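Local coordinates for sialidase domain-containing protein (Dyadobacter fermentans, PDB 5HX0), which is of unknown function but folds as a six-bladed beta-propeller of the sialidase-like BNR-repeat type, so it may act on or bind carbohydrate, at residues S100-D105 against E112-Y117; E46-Y51 against D105-T110; A59-I64 against L380-F385. One frame throughout, in Å; residues are numbered along the deposited sequence. Where two conformers were deposited one is given.

Contact 1: S100-D105 against E112-Y117; sequences SVKSKD and EPELIY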
loop_
_atom_site.group_PDB
_atom_site.type_symbol
_atom_site.label_atom_id
_atom_site.label_comp_id
_atom_site.label_asym_id
_atom_site.label_seq_id
_atom_site.Cartn_x
_atom_site.Cartn_y
_atom_site.Cartn_z
ATOM N N SER A 100 -8.884 -1.852 -7.794
ATOM C CA SER A 100 -10.064 -2.170 -8.590
ATOM C C SER A 100 -10.668 -0.923 -9.220
ATOM O O SER A 100 -10.536 0.188 -8.694
ATOM C CB SER A 100 -11.159 -2.857 -7.744
ATOM O OG SER A 100 -11.638 -1.949 -6.767
ATOM N N VAL A 101 -11.370 -1.132 -10.342
ATOM C CA VAL A 101 -12.296 -0.149 -10.887
ATOM C C VAL A 101 -13.622 -0.867 -11.075
ATOM O O VAL A 101 -13.690 -2.100 -11.051
ATOM C CB VAL A 101 -11.815 0.500 -12.216
ATOM C CG1 VAL A 101 -10.587 1.429 -11.958
ATOM C CG2 VAL A 101 -11.475 -0.569 -13.246
ATOM N N LYS A 102 -14.695 -0.076 -11.225
ATOM C CA LYS A 102 -16.064 -0.599 -11.198
ATOM C C LYS A 102 -16.888 -0.022 -12.344
ATOM O O LYS A 102 -16.594 1.056 -12.868
ATOM C CB LYS A 102 -16.760 -0.267 -9.860
ATOM C CG LYS A 102 -16.070 -0.883 -8.654
ATOM C CD LYS A 102 -16.674 -0.381 -7.327
ATOM C CE LYS A 102 -16.150 -1.268 -6.172
ATOM N NZ LYS A 102 -16.425 -0.773 -4.785
ATOM N N SER A 103 -17.949 -0.750 -12.708
ATOM C CA SER A 103 -18.798 -0.381 -13.839
ATOM C C SER A 103 -20.196 -0.937 -13.620
ATOM O O SER A 103 -20.369 -1.987 -13.000
ATOM C CB SER A 103 -18.230 -0.925 -15.165
ATOM O OG SER A 103 -19.083 -0.616 -16.268
ATOM N N LYS A 104 -21.196 -0.219 -14.125
ATOM C CA LYS A 104 -22.545 -0.761 -14.199
ATOM C C LYS A 104 -22.825 -1.463 -15.516
ATOM O O LYS A 104 -23.792 -2.219 -15.603
ATOM C CB LYS A 104 -23.587 0.340 -14.018
ATOM C CG LYS A 104 -23.587 0.961 -12.641
ATOM C CD LYS A 104 -24.401 2.245 -12.610
ATOM C CE LYS A 104 -24.089 3.079 -11.367
ATOM N NZ LYS A 104 -22.728 3.697 -11.424
ATOM N N ASP A 105 -22.036 -1.218 -16.547
ATOM C CA ASP A 105 -22.398 -1.723 -17.861
ATOM C C ASP A 105 -21.277 -2.400 -18.629
ATOM O O ASP A 105 -21.552 -2.952 -19.701
ATOM C CB ASP A 105 -22.961 -0.589 -18.732
ATOM C CG ASP A 105 -22.041 0.619 -18.790
ATOM O OD1 ASP A 105 -20.821 0.513 -18.514
ATOM O OD2 ASP A 105 -22.553 1.699 -19.112
ATOM N N GLU A 112 -10.866 6.483 -10.763
ATOM C CA GLU A 112 -9.834 6.382 -9.728
ATOM C C GLU A 112 -9.881 5.007 -9.069
ATOM O O GLU A 112 -10.875 4.691 -8.399
ATOM C CB GLU A 112 -10.033 7.478 -8.673
ATOM C CG GLU A 112 -8.897 7.582 -7.689
ATOM C CD GLU A 112 -7.625 8.118 -8.339
ATOM O OE1 GLU A 112 -7.720 8.810 -9.385
ATOM O OE2 GLU A 112 -6.531 7.843 -7.802
ATOM N N PRO A 113 -8.857 4.162 -9.221
ATOM C CA PRO A 113 -8.912 2.821 -8.635
ATOM C C PRO A 113 -8.986 2.858 -7.119
ATOM O O PRO A 113 -8.343 3.686 -6.472
ATOM C CB PRO A 113 -7.611 2.174 -9.109
ATOM C CG PRO A 113 -7.272 2.931 -10.398
ATOM C CD PRO A 113 -7.679 4.334 -10.097
ATOM N N GLU A 114 -9.794 1.964 -6.552
ATOM C CA GLU A 114 -9.812 1.778 -5.102
ATOM C C GLU A 114 -8.821 0.693 -4.708
ATOM O O GLU A 114 -8.581 -0.250 -5.458
ATOM C CB GLU A 114 -11.202 1.377 -4.612
ATOM C CG GLU A 114 -12.236 2.454 -4.764
ATOM C CD GLU A 114 -13.575 1.975 -4.281
ATOM O OE1 GLU A 114 -14.264 1.244 -5.029
ATOM O OE2 GLU A 114 -13.915 2.302 -3.131
ATOM N N LEU A 115 -8.277 0.808 -3.503
ATOM C CA LEU A 115 -7.313 -0.175 -3.033
ATOM C C LEU A 115 -8.030 -1.401 -2.485
ATOM O O LEU A 115 -8.920 -1.288 -1.635
ATOM C CB LEU A 115 -6.415 0.425 -1.954
ATOM C CG LEU A 115 -5.352 -0.572 -1.488
ATOM C CD1 LEU A 115 -4.220 -0.665 -2.464
ATOM C CD2 LEU A 115 -4.828 -0.172 -0.160
ATOM N N ILE A 116 -7.669 -2.568 -3.004
ATOM C CA ILE A 116 -8.042 -3.829 -2.373
ATOM C C ILE A 116 -7.012 -4.228 -1.326
ATOM O O ILE A 116 -7.356 -4.567 -0.192
ATOM C CB ILE A 116 -8.215 -4.948 -3.426
ATOM C CG1 ILE A 116 -9.419 -4.673 -4.330
ATOM C CG2 ILE A 116 -8.378 -6.315 -2.717
ATOM C CD1 ILE A 116 -9.497 -5.633 -5.564
ATOM N N TYR A 117 -5.729 -4.162 -1.671
ATOM C CA TYR A 117 -4.722 -4.642 -0.735
ATOM C C TYR A 117 -3.331 -4.139 -1.078
ATOM O O TYR A 117 -2.916 -4.180 -2.242
ATOM C CB TYR A 117 -4.707 -6.162 -0.724
ATOM C CG TYR A 117 -3.793 -6.756 0.332
ATOM C CD1 TYR A 117 -4.061 -6.590 1.688
ATOM C CD2 TYR A 117 -2.691 -7.523 -0.037
ATOM C CE1 TYR A 117 -3.227 -7.154 2.657
ATOM C CE2 TYR A 117 -1.855 -8.097 0.916
ATOM C CZ TYR A 117 -2.132 -7.902 2.263
ATOM O OH TYR A 117 -1.301 -8.465 3.201
HETATM O O HOH W 1 -13.171 0.286 -7.387
#
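The flat carboxylate of Glu114 takes Lys102 NZ on the syn lone pair of OE1, the side of the other oxygen, in a salt bridge, with Lys102 NZ 3.0 Å from Glu114 OE1. The two side chains cross at about a right angle, and CE of the lysine also lies against the same oxygen. A second donor reaches OE1: water 1, which also meets Ser100 OG and, more weakly, Ser100 O. The hydroxyl is held within range of this water because OG lies between the backbone N and the carbonyl carbon (chi1 65°). The water thus ties the carboxylate to the opposite strand.

Ser100 N donates to Glu114 O at 2.8 Å and Glu114 N to Ser100 O at 2.9 Å. Ser100 and Glu114 are therefore an antiparallel hydrogen-bonded pair, with both side chains on one face of the sheet. Ser100 O accepts in addition a CA-H contact from Pro113 CA at 3.1 Å. The remaining touches are apolar. The Pro113 ring runs side by side with Val101, Pro113 CG to Val101 CG1 at 4.0 Å, while Ile116 CD1 approaches Ser100 CB.

This is the hairpin of strands 97-103 and 114-117, the latter the outermost strand of its four-stranded blade. The N-to-C directions of the short segments 100-103 and 114-117 make 125°, well short of antiparallel, and beyond the pair a classic beta bulge sets Ile116 and Tyr117 both against Leu98. Strand 71-79 flanks 97-103 on its other side, Tyr51 of the adjoining blade packs on Pro113, and Leu115 meets Leu115 of the second subunit.

Contact 2: E46-Y51 against D105-T110; sequences EDVVIY and DGKTWT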
loop_
_atom_site.group_PDB
_atom_site.type_symbol
_atom_site.label_atom_id
_atom_site.label_comp_id
_atom_site.label_asym_id
_atom_site.label_seq_id
_atom_site.Cartn_x
_atom_site.Cartn_y
_atom_site.Cartn_z
ATOM N N GLU A 46 -17.622 -4.025 -29.502
ATOM C CA GLU A 46 -16.654 -2.937 -29.499
ATOM C C GLU A 46 -15.523 -3.307 -28.550
ATOM O O GLU A 46 -15.640 -4.226 -27.740
ATOM C CB GLU A 46 -17.301 -1.627 -29.064
ATOM C CG GLU A 46 -17.941 -1.703 -27.692
ATOM C CD GLU A 46 -18.582 -0.386 -27.277
ATOM O OE1 GLU A 46 -18.114 0.683 -27.731
ATOM O OE2 GLU A 46 -19.557 -0.427 -26.499
ATOM N N ASP A 47 -14.431 -2.578 -28.660
ATOM C CA ASP A 47 -13.367 -2.624 -27.671
ATOM C C ASP A 47 -13.498 -1.429 -26.740
ATOM O O ASP A 47 -13.987 -0.373 -27.147
ATOM C CB ASP A 47 -12.011 -2.601 -28.353
ATOM C CG ASP A 47 -11.797 -3.818 -29.203
ATOM O OD1 ASP A 47 -12.232 -4.909 -28.779
ATOM O OD2 ASP A 47 -11.229 -3.685 -30.294
ATOM N N VAL A 48 -13.075 -1.597 -25.481
ATOM C CA VAL A 48 -13.131 -0.505 -24.513
ATOM C C VAL A 48 -11.793 -0.394 -23.790
ATOM O O VAL A 48 -11.004 -1.340 -23.728
ATOM C CB VAL A 48 -14.282 -0.668 -23.497
ATOM C CG1 VAL A 48 -15.591 -0.772 -24.222
ATOM C CG2 VAL A 48 -14.071 -1.908 -22.601
ATOM N N VAL A 49 -11.529 0.802 -23.273
ATOM C CA VAL A 49 -10.413 1.040 -22.365
ATOM C C VAL A 49 -10.993 1.134 -20.958
ATOM O O VAL A 49 -11.934 1.895 -20.716
ATOM C CB VAL A 49 -9.626 2.305 -22.742
ATOM C CG1 VAL A 49 -8.577 2.600 -21.667
ATOM C CG2 VAL A 49 -8.921 2.099 -24.094
ATOM N N ILE A 50 -10.474 0.318 -20.049
ATOM C CA ILE A 50 -11.032 0.185 -18.716
ATOM C C ILE A 50 -10.262 1.022 -17.702
ATOM O O ILE A 50 -10.861 1.694 -16.865
ATOM C CB ILE A 50 -11.073 -1.309 -18.316
ATOM C CG1 ILE A 50 -12.084 -2.044 -19.205
ATOM C CG2 ILE A 50 -11.389 -1.491 -16.798
ATOM C CD1 ILE A 50 -12.246 -3.523 -18.892
ATOM N N TYR A 51 -8.934 1.023 -17.779
ATOM C CA TYR A 51 -8.128 1.894 -16.925
ATOM C C TYR A 51 -6.786 2.108 -17.590
ATOM O O TYR A 51 -6.119 1.134 -17.967
ATOM C CB TYR A 51 -7.909 1.321 -15.517
ATOM C CG TYR A 51 -6.971 2.197 -14.726
ATOM C CD1 TYR A 51 -7.408 3.400 -14.186
ATOM C CD2 TYR A 51 -5.615 1.872 -14.600
ATOM C CE1 TYR A 51 -6.532 4.229 -13.499
ATOM C CE2 TYR A 51 -4.740 2.692 -13.908
ATOM C CZ TYR A 51 -5.202 3.864 -13.358
ATOM O OH TYR A 51 -4.324 4.680 -12.671
ATOM N N ASP A 105 -22.036 -1.218 -16.547
ATOM C CA ASP A 105 -22.398 -1.723 -17.861
ATOM C C ASP A 105 -21.277 -2.400 -18.629
ATOM O O ASP A 105 -21.552 -2.952 -19.701
ATOM C CB ASP A 105 -22.961 -0.589 -18.732
ATOM C CG ASP A 105 -22.041 0.619 -18.790
ATOM O OD1 ASP A 105 -20.821 0.513 -18.514
ATOM O OD2 ASP A 105 -22.553 1.699 -19.112
ATOM N N GLY A 106 -20.038 -2.391 -18.129
ATOM C CA GLY A 106 -18.902 -2.927 -18.852
ATOM C C GLY A 106 -18.193 -1.920 -19.726
ATOM O O GLY A 106 -17.082 -2.198 -20.215
ATOM N N LYS A 107 -18.776 -0.743 -19.903
ATOM C CA LYS A 107 -18.308 0.268 -20.837
ATOM C C LYS A 107 -17.813 1.533 -20.150
ATOM O O LYS A 107 -16.777 2.082 -20.532
ATOM C CB LYS A 107 -19.452 0.611 -21.798
ATOM C CG LYS A 107 -19.143 1.604 -22.877
ATOM C CD LYS A 107 -20.273 1.597 -23.909
ATOM C CE LYS A 107 -19.935 2.504 -25.078
ATOM N NZ LYS A 107 -18.480 2.424 -25.402
ATOM N N THR A 108 -18.537 1.997 -19.146
ATOM C CA THR A 108 -18.183 3.165 -18.352
ATOM C C THR A 108 -17.556 2.711 -17.038
ATOM O O THR A 108 -18.193 1.988 -16.273
ATOM C CB THR A 108 -19.452 3.979 -18.093
ATOM O OG1 THR A 108 -19.983 4.360 -19.366
ATOM C CG2 THR A 108 -19.140 5.225 -17.268
ATOM N N TRP A 109 -16.331 3.159 -16.761
ATOM C CA TRP A 109 -15.590 2.677 -15.603
ATOM C C TRP A 109 -15.223 3.822 -14.673
ATOM O O TRP A 109 -14.912 4.925 -15.126
ATOM C CB TRP A 109 -14.326 1.941 -16.049
ATOM C CG TRP A 109 -14.696 0.688 -16.764
ATOM C CD1 TRP A 109 -15.010 0.560 -18.081
ATOM C CD2 TRP A 109 -14.856 -0.601 -16.176
ATOM N NE1 TRP A 109 -15.330 -0.745 -18.356
ATOM C CE2 TRP A 109 -15.249 -1.478 -17.199
ATOM C CE3 TRP A 109 -14.673 -1.105 -14.882
ATOM C CZ2 TRP A 109 -15.473 -2.843 -16.976
ATOM C CZ3 TRP A 109 -14.904 -2.455 -14.658
ATOM C CH2 TRP A 109 -15.300 -3.308 -15.698
ATOM N N THR A 110 -15.219 3.538 -13.368
ATOM C CA THR A 110 -14.765 4.538 -12.400
ATOM C C THR A 110 -13.324 4.942 -12.710
ATOM O O THR A 110 -12.486 4.079 -13.020
ATOM C CB THR A 110 -14.862 4.003 -10.971
ATOM O OG1 THR A 110 -14.176 2.744 -10.889
ATOM C CG2 THR A 110 -16.330 3.829 -10.566
HETATM O O HOH W 2 -14.264 3.407 -20.840
HETATM O O HOH W 3 -10.907 3.834 -15.335
#
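Ile50 lies over one face of the Trp109 indole, which makes this the main apolar interaction. Its CG2, anti to the backbone N, is 3.8 Å from the centroid of the six-membered ring and 18° off the normal, a CH-pi contact. Ile50 CG1 takes the other end of the same face, 3.6 Å from Trp109 NE1, and CD1 rests on CZ2, so one branched side chain spans both rings. Nearby, Val48 CG2 touches Gly106 O, the same carbonyl that accepts a weak bond from Trp109 NE1.

Charge pairing occurs at the exposed end. Lys107 NZ donates to Glu46 OE1 at 2.9 Å, from above the carboxylate plane, and weakly to OE2; the two side chains cross at about a right angle. Lys107 was deposited in two conformers, so this bridge describes one of them and may be partly populated.

Backbone carbonyls are joined through water. Water 2 donates to Val49 O and Lys107 O, and water 3 to Ile50 O and Thr110 O while lying in plane at the edge of the Tyr51 ring.

Within the loop, Asp105 OD1 accepts from Lys107 N at 2.8 Å, an Asx turn, and from Thr108 N at 2.8 Å, nearly straight at 175°, which completes an Asx motif. With Ser103 bonded to Gly106 N and Thr108 O, the run from Ser103 to Trp109 resembles an Asp box, a turn recurrent in sialidase propellers. The chemistry implies a loop braced by bonds to Asp105 and to Ser103 at the end of the preceding strand. It meets strand 42-51 of the adjoining blade through the buried Ile50 side chain laid on the indole face, bridging waters and, in one conformer of Lys107, a peripheral ion pair rather than through direct backbone bonds.

Contact 3: A59-I64 against L380-F385; sequences AFPSVI and LVSYYF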
loop_
_atom_site.group_PDB
_atom_site.type_symbol
_atom_site.label_atom_id
_atom_site.label_comp_id
_atom_site.label_asym_id
_atom_site.label_seq_id
_atom_site.Cartn_x
_atom_site.Cartn_y
_atom_site.Cartn_z
ATOM N N ALA A 59 -2.002 -4.202 -14.942
ATOM C CA ALA A 59 -1.929 -5.500 -15.610
ATOM C C ALA A 59 -2.654 -6.581 -14.815
ATOM O O ALA A 59 -2.980 -6.411 -13.643
ATOM C CB ALA A 59 -0.466 -5.904 -15.847
ATOM N N PHE A 60 -2.883 -7.722 -15.484
ATOM C CA PHE A 60 -3.350 -8.968 -14.877
ATOM C C PHE A 60 -4.734 -8.803 -14.245
ATOM O O PHE A 60 -4.869 -8.898 -13.013
ATOM C CB PHE A 60 -2.329 -9.452 -13.816
ATOM C CG PHE A 60 -0.872 -9.325 -14.271
ATOM C CD1 PHE A 60 -0.462 -9.877 -15.486
ATOM C CD2 PHE A 60 0.057 -8.646 -13.496
ATOM C CE1 PHE A 60 0.871 -9.752 -15.935
ATOM C CE2 PHE A 60 1.399 -8.504 -13.935
ATOM C CZ PHE A 60 1.803 -9.070 -15.150
ATOM N N PRO A 61 -5.781 -8.554 -15.027
ATOM C CA PRO A 61 -7.102 -8.313 -14.426
ATOM C C PRO A 61 -7.878 -9.590 -14.125
ATOM O O PRO A 61 -7.677 -10.650 -14.734
ATOM C CB PRO A 61 -7.821 -7.492 -15.502
ATOM C CG PRO A 61 -7.278 -8.133 -16.826
ATOM C CD PRO A 61 -5.809 -8.429 -16.507
ATOM N N SER A 62 -8.764 -9.491 -13.136
ATOM C CA SER A 62 -9.863 -10.436 -13.008
ATOM C C SER A 62 -11.117 -9.626 -12.714
ATOM O O SER A 62 -11.044 -8.474 -12.281
ATOM C CB SER A 62 -9.606 -11.505 -11.933
ATOM O OG SER A 62 -9.524 -10.940 -10.650
ATOM N N VAL A 63 -12.273 -10.219 -12.978
ATOM C CA VAL A 63 -13.509 -9.438 -12.925
ATOM C C VAL A 63 -14.694 -10.330 -12.574
ATOM O O VAL A 63 -14.779 -11.490 -13.003
ATOM C CB VAL A 63 -13.703 -8.663 -14.255
ATOM C CG1 VAL A 63 -13.680 -9.617 -15.465
ATOM C CG2 VAL A 63 -14.990 -7.860 -14.241
ATOM N N ILE A 64 -15.597 -9.780 -11.750
ATOM C CA ILE A 64 -16.841 -10.429 -11.330
ATOM C C ILE A 64 -17.965 -9.420 -11.537
ATOM O O ILE A 64 -17.722 -8.231 -11.739
ATOM C CB ILE A 64 -16.786 -10.874 -9.857
ATOM C CG1 ILE A 64 -16.526 -9.624 -9.001
ATOM C CG2 ILE A 64 -15.650 -11.917 -9.638
ATOM C CD1 ILE A 64 -16.821 -9.778 -7.549
ATOM N N LEU A 380 -18.155 -9.463 -21.430
ATOM C CA LEU A 380 -16.957 -8.623 -21.455
ATOM C C LEU A 380 -15.734 -9.512 -21.285
ATOM O O LEU A 380 -15.623 -10.237 -20.292
ATOM C CB LEU A 380 -16.997 -7.576 -20.343
ATOM C CG LEU A 380 -15.683 -6.837 -20.095
ATOM C CD1 LEU A 380 -15.367 -5.943 -21.283
ATOM C CD2 LEU A 380 -15.752 -6.036 -18.805
ATOM N N VAL A 381 -14.841 -9.497 -22.263
ATOM C CA VAL A 381 -13.539 -10.146 -22.115
ATOM C C VAL A 381 -12.569 -9.033 -21.742
ATOM O O VAL A 381 -12.174 -8.236 -22.596
ATOM C CB VAL A 381 -13.099 -10.869 -23.390
ATOM C CG1 VAL A 381 -11.749 -11.579 -23.144
ATOM C CG2 VAL A 381 -14.188 -11.847 -23.859
ATOM N N SER A 382 -12.195 -8.956 -20.465
ATOM C CA SER A 382 -11.170 -8.005 -20.075
ATOM C C SER A 382 -9.783 -8.625 -20.230
ATOM O O SER A 382 -9.625 -9.844 -20.310
ATOM C CB SER A 382 -11.374 -7.550 -18.617
ATOM O OG SER A 382 -10.961 -8.578 -17.715
ATOM N N TYR A 383 -8.769 -7.763 -20.278
ATOM C CA TYR A 383 -7.372 -8.170 -20.411
ATOM C C TYR A 383 -6.537 -6.931 -20.142
ATOM O O TYR A 383 -7.076 -5.833 -19.995
ATOM C CB TYR A 383 -7.057 -8.771 -21.797
ATOM C CG TYR A 383 -7.719 -8.042 -22.947
ATOM C CD1 TYR A 383 -7.125 -6.913 -23.522
ATOM C CD2 TYR A 383 -8.955 -8.469 -23.447
ATOM C CE1 TYR A 383 -7.742 -6.238 -24.575
ATOM C CE2 TYR A 383 -9.568 -7.800 -24.510
ATOM C CZ TYR A 383 -8.961 -6.684 -25.051
ATOM O OH TYR A 383 -9.573 -6.024 -26.087
ATOM N N TYR A 384 -5.218 -7.105 -20.031
ATOM C CA TYR A 384 -4.377 -5.922 -20.077
ATOM C C TYR A 384 -3.671 -5.887 -21.423
ATOM O O TYR A 384 -3.622 -6.885 -22.161
ATOM C CB TYR A 384 -3.391 -5.822 -18.885
ATOM C CG TYR A 384 -2.085 -6.599 -18.998
ATOM C CD1 TYR A 384 -2.065 -7.981 -18.850
ATOM C CD2 TYR A 384 -0.859 -5.935 -19.196
ATOM C CE1 TYR A 384 -0.856 -8.711 -18.925
ATOM C CE2 TYR A 384 0.360 -6.660 -19.281
ATOM C CZ TYR A 384 0.341 -8.054 -19.137
ATOM O OH TYR A 384 1.521 -8.795 -19.215
ATOM N N PHE A 385 -3.213 -4.694 -21.786
ATOM C CA PHE A 385 -2.883 -4.465 -23.185
ATOM C C PHE A 385 -1.875 -3.334 -23.296
ATOM O O PHE A 385 -1.664 -2.562 -22.357
ATOM C CB PHE A 385 -4.136 -4.134 -24.013
ATOM C CG PHE A 385 -4.053 -4.624 -25.428
ATOM C CD1 PHE A 385 -4.137 -5.980 -25.696
ATOM C CD2 PHE A 385 -3.884 -3.729 -26.487
ATOM C CE1 PHE A 385 -4.060 -6.460 -27.004
ATOM C CE2 PHE A 385 -3.793 -4.179 -27.787
ATOM C CZ PHE A 385 -3.874 -5.550 -28.059
#
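The methyl of Ala59 lies over the Tyr384 ring, with CB 3.5 Å from its centroid and displaced toward the rim on the CD2 side, a CH-pi contact. The same CB also sits over the centre of the Phe60 ring, so one small side chain is covered by two aromatic ones. These rings run side by side, pointing the same way, with centroids 4.9 Å apart and planes inclined at 66°; Phe60 CE1 comes to 3.6 Å from Tyr384 CE1. Farther along, Pro61 CG presses on the backbone at Tyr383 CA at 3.6 Å, and Val63 CG1 meets Ser382 OG at 3.7 Å.

The polar ends of this layer are fixed from outside: Tyr384 OH bonds to Asp365 and Ser382 OG to the carbonyl of Trp370. Phe60 is met edge-to-face by His91 and also touches Tyr368. A bound acetate, probably from the crystallisation liquor, lies about 4 Å from its side chain.

The strands run nearly antiparallel yet share no backbone bonds, because they belong to neighbouring blades packed face to face. Strand 56-65 is an end strand of its sheet, beside 71-79, whereas 378-385 lies between 367-375 and 393-401.

Overall arrangement
Contact 1 lies within one blade, whereas contacts 2 and 3 both join that blade to the neighbour containing strands 42-51 and 378-385, the sheet in which the two chain ends meet and close the propeller. Contact 3 is wholly buried, its centre about 9 Å from the chain centre, and is held by rings and aliphatic groups; contacts 1 and 2, at about 17 and 20 Å, are partly exposed and add salt bridges and waters. Contacts 1 and 2 share Asp105, and the loop joining the two strands of contact 1 is the one that meets strand 42-51 in contact 2. Trp109 of contact 2 packs on Leu380 of contact 3, linking outer and inner parts of the interblade packing.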